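Local coordinates for CDP-glucose-4,6-dehydratase (Yersinia pseudotuberculosis, PDB 1RKX), which catalyses the dehydration of CDP-D-glucose to CDP-4-dehydro-6-deoxy-D-glucose using NAD as cofactor, as a member of the extended short-chain dehydrogenase/reductase family, at the interface of chains A and B. Numbering follows the deposited sequence. Chains: chain A/B, CDP-glucose-4,6-dehydratase.

Contact 1: the interface of chains A and B. Residues chain A 104, 152-155, 159, 163; chain B 166-167, 170.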
# COMPACT_ATOMS: atom_id res chain seq x y z
N TYR A 104 -13.14 -25.35 5.57
CA TYR A 104 -11.70 -25.22 5.73
C TYR A 104 -10.97 -26.53 5.47
O TYR A 104 -9.91 -26.54 4.83
CB TYR A 104 -11.36 -24.72 7.13
CG TYR A 104 -11.48 -23.22 7.28
CD1 TYR A 104 -12.53 -22.65 8.00
CD2 TYR A 104 -10.55 -22.37 6.68
CE1 TYR A 104 -12.64 -21.27 8.14
CE2 TYR A 104 -10.66 -20.98 6.80
CZ TYR A 104 -11.71 -20.44 7.53
OH TYR A 104 -11.82 -19.07 7.66
N GLY A 152 -7.41 -12.73 1.90
CA GLY A 152 -8.27 -12.65 3.06
C GLY A 152 -9.60 -13.32 2.80
O GLY A 152 -9.64 -14.43 2.26
N GLY A 153 -10.68 -12.64 3.18
CA GLY A 153 -12.00 -13.19 3.00
C GLY A 153 -12.82 -13.06 4.27
O GLY A 153 -12.36 -13.42 5.35
N TYR A 154 -14.03 -12.55 4.14
CA TYR A 154 -14.93 -12.34 5.27
C TYR A 154 -15.55 -13.66 5.76
O TYR A 154 -15.35 -14.06 6.91
CB TYR A 154 -16.05 -11.38 4.85
CG TYR A 154 -16.96 -10.92 5.96
CD1 TYR A 154 -16.58 -9.89 6.83
CD2 TYR A 154 -18.22 -11.50 6.14
CE1 TYR A 154 -17.44 -9.44 7.83
CE2 TYR A 154 -19.08 -11.06 7.15
CZ TYR A 154 -18.68 -10.03 7.99
OH TYR A 154 -19.55 -9.58 8.96
N ASP A 155 -16.29 -14.33 4.87
CA ASP A 155 -16.95 -15.59 5.19
C ASP A 155 -15.95 -16.74 5.11
O ASP A 155 -14.90 -16.61 4.49
CB ASP A 155 -18.08 -15.85 4.20
CG ASP A 155 -17.58 -15.93 2.77
OD1 ASP A 155 -17.35 -14.86 2.17
OD2 ASP A 155 -17.40 -17.06 2.26
N ASN A 159 -12.57 -16.86 2.88
CA ASN A 159 -11.36 -16.93 3.68
C ASN A 159 -10.57 -18.22 3.43
O ASN A 159 -9.33 -18.21 3.41
CB ASN A 159 -11.70 -16.80 5.16
CG ASN A 159 -10.48 -16.52 6.02
OD1 ASN A 159 -9.88 -17.43 6.58
ND2 ASN A 159 -10.10 -15.25 6.10
N CYS A 163 -6.75 -18.69 2.24
CA CYS A 163 -5.80 -19.61 2.85
C CYS A 163 -5.19 -20.54 1.81
O CYS A 163 -3.99 -20.83 1.87
CB CYS A 163 -6.46 -20.45 3.95
SG CYS A 163 -6.73 -19.53 5.51
N LEU B 166 -5.76 -15.51 9.19
CA LEU B 166 -6.93 -15.42 8.33
C LEU B 166 -8.12 -16.15 8.97
O LEU B 166 -9.22 -15.60 9.03
CB LEU B 166 -6.64 -16.01 6.95
CG LEU B 166 -6.26 -15.00 5.85
CD1 LEU B 166 -4.95 -14.30 6.20
CD2 LEU B 166 -6.15 -15.72 4.51
N VAL B 167 -7.89 -17.37 9.44
CA VAL B 167 -8.94 -18.17 10.07
C VAL B 167 -9.59 -17.41 11.23
O VAL B 167 -10.82 -17.35 11.33
CB VAL B 167 -8.39 -19.51 10.62
CG1 VAL B 167 -9.41 -20.17 11.56
CG2 VAL B 167 -8.07 -20.46 9.46
N SER B 170 -11.80 -14.54 9.97
CA SER B 170 -13.08 -14.97 9.43
C SER B 170 -14.03 -15.46 10.52
O SER B 170 -15.22 -15.14 10.49
CB SER B 170 -12.90 -16.08 8.40
OG SER B 170 -14.17 -16.52 7.92
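A:Asn159 reaches from its helix, 156-175, against one turn of the same helix in the partner chain, meeting B:Leu166 and B:Ser170. With CG anti to the backbone N (chi1 -166°), its CB passes alongside the CB of B:Ser170 at 3.5 Å. The carboxamide carbon CG stays against that same methylene, while the two tip atoms are held within chain A. Oxygen OD1 accepts the phenol hydroxyl OH of A:Tyr104 at 2.8 Å; the donor stands well above the carbonyl plane, and OD1 lies at the edge of the tyrosine ring. Nitrogen ND2 donates to the carbonyl O of A:Gly153 at 3.0 Å in a fairly straight bond (151° at H) aimed at a lone pair. These two bonds fix the flip of the amide. Beyond its forked end, lifted from the amide plane, sits the carbonyl O of B:Leu166, 3.1 Å from both OD1 and ND2. Neither approach is a hydrogen bond: the N-H points away, and the two oxygens can only accept, a tight and probably slightly unfavourable meeting.

B:Ser170 supplies a hydrogen bond across, its hydroxyl OG donating to the backbone O of A:Tyr154 at 2.9 Å from above the carbonyl plane; A:Tyr154 is poorly ordered, so the details of this bond are less certain. Apolar contacts flank this core. CG2 of B:Val167 lies over the CE2 side of the A:Tyr104 ring at 3.7 Å, and CB of B:Leu166 packs on the sulfur SG of A:Cys163 at 3.8 Å. The site ties the loop entering helix 156-175 to the partner subunit, and so helps hold together the helix-paired dimer typical of this family.

Contact 2: the interface of chains A and B. Residues chain A 108, 112, 163, 166-167, 170-171; chain B 104, 108, 159, 163.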
# COMPACT_ATOMS: atom_id res chain seq x y z
N VAL A 108 -8.77 -25.88 2.37
CA VAL A 108 -7.40 -25.69 2.80
C VAL A 108 -6.64 -27.02 2.86
O VAL A 108 -5.67 -27.21 2.12
CB VAL A 108 -7.31 -24.98 4.16
CG1 VAL A 108 -5.86 -24.78 4.55
CG2 VAL A 108 -8.02 -23.63 4.08
N VAL A 112 -3.70 -28.75 0.52
CA VAL A 112 -2.45 -29.22 1.11
C VAL A 112 -2.19 -30.68 0.70
O VAL A 112 -1.09 -31.03 0.25
CB VAL A 112 -2.49 -29.15 2.66
CG1 VAL A 112 -1.31 -29.90 3.26
CG2 VAL A 112 -2.45 -27.68 3.11
N CYS A 163 -6.75 -18.69 2.24
CA CYS A 163 -5.80 -19.61 2.85
C CYS A 163 -5.19 -20.54 1.81
O CYS A 163 -3.99 -20.83 1.87
CB CYS A 163 -6.46 -20.45 3.95
SG CYS A 163 -6.73 -19.53 5.51
N LEU A 166 -2.37 -18.86 0.19
CA LEU A 166 -1.19 -18.87 1.04
C LEU A 166 -0.51 -20.24 0.99
O LEU A 166 0.71 -20.33 0.80
CB LEU A 166 -1.56 -18.52 2.49
CG LEU A 166 -1.33 -17.05 2.89
CD1 LEU A 166 -2.23 -16.13 2.09
CD2 LEU A 166 -1.60 -16.88 4.39
N VAL A 167 -1.29 -21.31 1.14
CA VAL A 167 -0.77 -22.67 1.10
C VAL A 167 0.01 -22.93 -0.19
O VAL A 167 1.12 -23.45 -0.15
CB VAL A 167 -1.90 -23.72 1.20
CG1 VAL A 167 -1.38 -25.11 0.81
CG2 VAL A 167 -2.46 -23.75 2.63
N SER A 170 3.36 -21.07 -0.21
CA SER A 170 4.39 -21.68 0.63
C SER A 170 4.90 -22.99 0.04
O SER A 170 6.11 -23.24 0.05
CB SER A 170 3.86 -21.94 2.04
OG SER A 170 4.84 -22.60 2.82
N TYR A 171 4.00 -23.82 -0.48
CA TYR A 171 4.44 -25.08 -1.06
C TYR A 171 5.36 -24.81 -2.25
O TYR A 171 6.38 -25.49 -2.42
CB TYR A 171 3.24 -25.93 -1.53
CG TYR A 171 2.93 -27.08 -0.59
CD1 TYR A 171 2.25 -26.87 0.61
CD2 TYR A 171 3.36 -28.37 -0.89
CE1 TYR A 171 2.02 -27.91 1.50
CE2 TYR A 171 3.13 -29.43 -0.00
CZ TYR A 171 2.46 -29.20 1.19
OH TYR A 171 2.26 -30.23 2.07
N TYR B 104 0.45 -27.68 8.90
CA TYR B 104 -0.80 -27.05 8.52
C TYR B 104 -1.98 -27.61 9.31
O TYR B 104 -2.84 -26.86 9.75
CB TYR B 104 -1.06 -27.20 7.02
CG TYR B 104 -0.33 -26.17 6.17
CD1 TYR B 104 0.76 -26.54 5.38
CD2 TYR B 104 -0.73 -24.84 6.17
CE1 TYR B 104 1.43 -25.60 4.59
CE2 TYR B 104 -0.06 -23.88 5.40
CZ TYR B 104 1.02 -24.27 4.61
OH TYR B 104 1.67 -23.33 3.84
N VAL B 108 -3.30 -24.67 11.42
CA VAL B 108 -4.51 -24.14 10.81
C VAL B 108 -5.76 -24.86 11.31
O VAL B 108 -6.62 -24.23 11.92
CB VAL B 108 -4.44 -24.23 9.27
CG1 VAL B 108 -5.70 -23.64 8.66
CG2 VAL B 108 -3.22 -23.47 8.77
N ASN B 159 3.89 -19.67 7.03
CA ASN B 159 2.67 -19.59 6.24
C ASN B 159 1.44 -20.11 6.99
O ASN B 159 0.35 -19.55 6.86
CB ASN B 159 2.86 -20.34 4.92
CG ASN B 159 1.78 -20.03 3.91
OD1 ASN B 159 0.78 -20.75 3.80
ND2 ASN B 159 1.95 -18.93 3.18
N CYS B 163 -2.03 -18.25 7.81
CA CYS B 163 -3.35 -18.85 7.62
C CYS B 163 -4.16 -18.79 8.93
O CYS B 163 -5.36 -18.53 8.89
CB CYS B 163 -3.23 -20.30 7.17
SG CYS B 163 -2.80 -20.50 5.40
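The phenol ring of B:Tyr104 lies broadside to chain A, with A:Val112 and A:Val167 each presenting CG2 to the same ring face. CG2 of A:Val112 sits over CG of the ring at 4.0 Å, and CG2 of A:Val167 over CE2 at 3.7 Å, each valine crossing the tyrosine obliquely. Both methyls stand anti to their own carbonyl carbons, which turns them outward from the two helices. The ring of A:Tyr171 is turned about 23° from that of B:Tyr104 and runs past it in the opposite direction, so the two touch CE1 to CE1 at 3.9 Å without stacking. At the far end of B:Tyr104, the hydroxyl OH abuts CB of A:Ser170, and it donates within its own chain to OD1 of B:Asn159 at 2.7 Å, which probably helps hold the ring in place.

Towards the two-fold axis sulfur and aliphatic contacts take over, each Cys163 SG also lying near the partner's carbonyl O. CB of A:Cys163 lies 3.9 Å from SG of B:Cys163; A:Cys163 SG and B:Cys163 SG are 4.0 Å apart, too far for a disulfide. B:Cys163 SG also rests on CB of A:Leu166 at 3.7 Å. CG1 of A:Val108 and CG1 of B:Val108 lie side by side across the axis at 4.3 Å, a loose contact. The site forms the middle of a bundle in which helices 100-121 and 156-175 of each subunit pack against their symmetry mates, flanking the Rossmann-type core.

Contact 1 and contact 2 are neighbouring patches of one two-fold symmetric interface, with their C-alpha centres about 12 Å apart and A:Cys163 common to both. Each draws on helices 100-121 and 156-175; contact 1 adds the loop before the second helix, whereas contact 2 spans the axis. Part of contact 2 is the twin of contact 1 with the chains exchanged. Helix 156-175 also carries the NAD-binding Lys161 of the family's YxxxK motif, so pairing may help steady the active site. The deposited assembly holds four copies, of which this pair probably forms the basic dimer.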